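Local structure of putative uncharacterized protein PH0734 (Pyrococcus horikoshii, 3D79) at residues R38-N42 / V61-F67. The protein is of unknown function but carries a PUA domain behind a pre-PUA-like domain, and therefore probably binds RNA. Numbering follows the deposited sequence.
Sequences RKMLN and VNDKPMF
Met40, Phe67 and Leu41 bury the most surface where the end of helix 34-40 meets the hairpin of strands 56-61 and 64-70, within the pre-PUA-like region, and they illustrate how a helix terminus can be seated on a sheet without a direct hydrogen bond. Met40 offers mainly its root: CB lies 4.0 Å from Met66 CE and 4.2 Å from Phe67 CZ, while the chain, extended beyond CG, also packs against Leu28, Leu84 and Trp93. Met66 reaches it by folding back, bent at both chi2 (-61°) and chi3 (-64°), which delivers its terminal methyl to the helix end. Met66 CB sits 3.6 Å above the plane of the Phe67 ring, over its centre; a classic beta bulge opposite Ile59 lets these consecutive residues both point toward the helix. At the edge of that ring, near its plane, Leu41 CB stands 4.2 Å from Phe67 CZ. Leu41 has left helical geometry, and with CG anti to the backbone N (chi1 176°) its CD1 meets both methyls of Val61, the nearer being CG1 at 3.9 Å. Replacing Val61 with an alanine would remove both methyls and would probably leave Leu41 CD1 facing a gap beside the hairpin turn. Around this apolar patch, Ile24, Ile25 and Leu28 of helix 18-32 add further side chains. The polar link is a water: it donates to Met40 O at 2.6 Å and accepts from Lys64 NZ, which also bonds Val61 O from above the carbonyl plane, opposite in face to Lys64 N in the type I' turn. Aliphatic carbons and the CZ end of Phe67 thus supply the cohesion, while the carbonyl released at the helix end is satisfied through water by a lysine whose charge probably strengthens that bridge.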
# COMPACT_ATOMS: atom_id res chain seq x y z
N ARG A 38 5.58 11.94 6.64
CA ARG A 38 6.32 13.16 6.31
C ARG A 38 7.31 12.96 5.17
O ARG A 38 7.48 13.83 4.32
CB ARG A 38 7.03 13.73 7.54
CG ARG A 38 7.61 15.13 7.33
CD ARG A 38 8.30 15.69 8.58
NE ARG A 38 9.32 14.79 9.11
CZ ARG A 38 9.27 14.21 10.31
NH1 ARG A 38 8.26 14.45 11.13
NH2 ARG A 38 10.25 13.40 10.70
N LYS A 39 7.96 11.79 5.13
CA LYS A 39 8.89 11.51 4.05
C LYS A 39 8.18 11.22 2.73
O LYS A 39 8.76 11.43 1.66
CB LYS A 39 9.86 10.38 4.43
CG LYS A 39 10.99 10.84 5.35
CD LYS A 39 12.20 9.90 5.34
CE LYS A 39 12.81 9.70 3.94
NZ LYS A 39 13.03 10.97 3.18
N MET A 40 6.93 10.77 2.80
CA MET A 40 6.16 10.48 1.59
C MET A 40 5.60 11.74 0.93
O MET A 40 5.49 11.81 -0.29
CB MET A 40 5.00 9.54 1.88
CG MET A 40 5.41 8.13 2.25
SD MET A 40 3.94 7.25 2.79
CE MET A 40 4.60 5.60 3.02
N LEU A 41 5.21 12.71 1.75
CA LEU A 41 4.56 13.93 1.27
C LEU A 41 4.60 15.05 2.31
O LEU A 41 4.27 14.83 3.48
CB LEU A 41 3.10 13.63 0.89
CG LEU A 41 2.19 14.79 0.45
CD1 LEU A 41 2.68 15.42 -0.83
CD2 LEU A 41 0.75 14.32 0.28
N ASN A 42 4.97 16.25 1.87
CA ASN A 42 4.83 17.42 2.73
C ASN A 42 3.98 18.47 2.06
O ASN A 42 3.78 18.44 0.84
CB ASN A 42 6.19 17.96 3.17
CG ASN A 42 6.96 18.57 2.03
OD1 ASN A 42 6.68 19.70 1.61
ND2 ASN A 42 7.97 17.85 1.55
N VAL A 61 4.03 12.95 -6.68
CA VAL A 61 4.64 13.93 -5.79
C VAL A 61 5.98 14.31 -6.39
O VAL A 61 6.88 13.47 -6.49
CB VAL A 61 4.81 13.39 -4.36
CG1 VAL A 61 5.38 14.46 -3.44
CG2 VAL A 61 3.48 12.88 -3.81
N ASN A 62 6.10 15.58 -6.79
CA ASN A 62 7.27 16.06 -7.53
C ASN A 62 7.64 15.11 -8.67
O ASN A 62 8.80 14.68 -8.82
CB ASN A 62 8.44 16.33 -6.58
CG ASN A 62 8.06 17.28 -5.45
OD1 ASN A 62 7.35 18.26 -5.67
ND2 ASN A 62 8.54 16.99 -4.25
N ASP A 63 6.61 14.77 -9.45
CA ASP A 63 6.68 13.94 -10.66
C ASP A 63 6.95 12.44 -10.46
O ASP A 63 7.06 11.69 -11.44
CB ASP A 63 7.61 14.56 -11.72
CG ASP A 63 7.20 15.97 -12.08
OD1 ASP A 63 6.05 16.16 -12.54
OD2 ASP A 63 8.02 16.89 -11.89
N LYS A 64 7.05 11.99 -9.21
CA LYS A 64 7.17 10.55 -8.97
C LYS A 64 5.83 9.95 -8.55
O LYS A 64 5.17 10.49 -7.67
CB LYS A 64 8.30 10.22 -7.99
CG LYS A 64 8.03 10.54 -6.54
CD LYS A 64 9.32 10.47 -5.72
CE LYS A 64 9.14 11.12 -4.36
NZ LYS A 64 8.55 12.49 -4.46
N PRO A 65 5.41 8.85 -9.20
CA PRO A 65 4.17 8.18 -8.82
C PRO A 65 4.26 7.67 -7.39
O PRO A 65 5.15 6.87 -7.07
CB PRO A 65 4.05 7.02 -9.82
CG PRO A 65 5.41 6.85 -10.40
CD PRO A 65 6.08 8.18 -10.33
N MET A 66 3.36 8.14 -6.53
CA MET A 66 3.43 7.81 -5.11
C MET A 66 2.21 7.05 -4.60
O MET A 66 2.37 6.09 -3.85
CB MET A 66 3.65 9.07 -4.27
CG MET A 66 5.10 9.56 -4.25
SD MET A 66 6.26 8.36 -3.56
CE MET A 66 5.69 8.25 -1.87
N PHE A 67 1.01 7.49 -4.98
CA PHE A 67 -0.20 6.92 -4.39
C PHE A 67 -1.24 6.51 -5.42
O PHE A 67 -1.33 7.08 -6.51
CB PHE A 67 -0.87 7.91 -3.43
CG PHE A 67 0.09 8.63 -2.55
CD1 PHE A 67 0.77 7.95 -1.55
CD2 PHE A 67 0.33 9.99 -2.73
CE1 PHE A 67 1.69 8.62 -0.72
CE2 PHE A 67 1.24 10.67 -1.91
CZ PHE A 67 1.93 9.98 -0.91
O HOH W 1 7.44 12.18 -1.98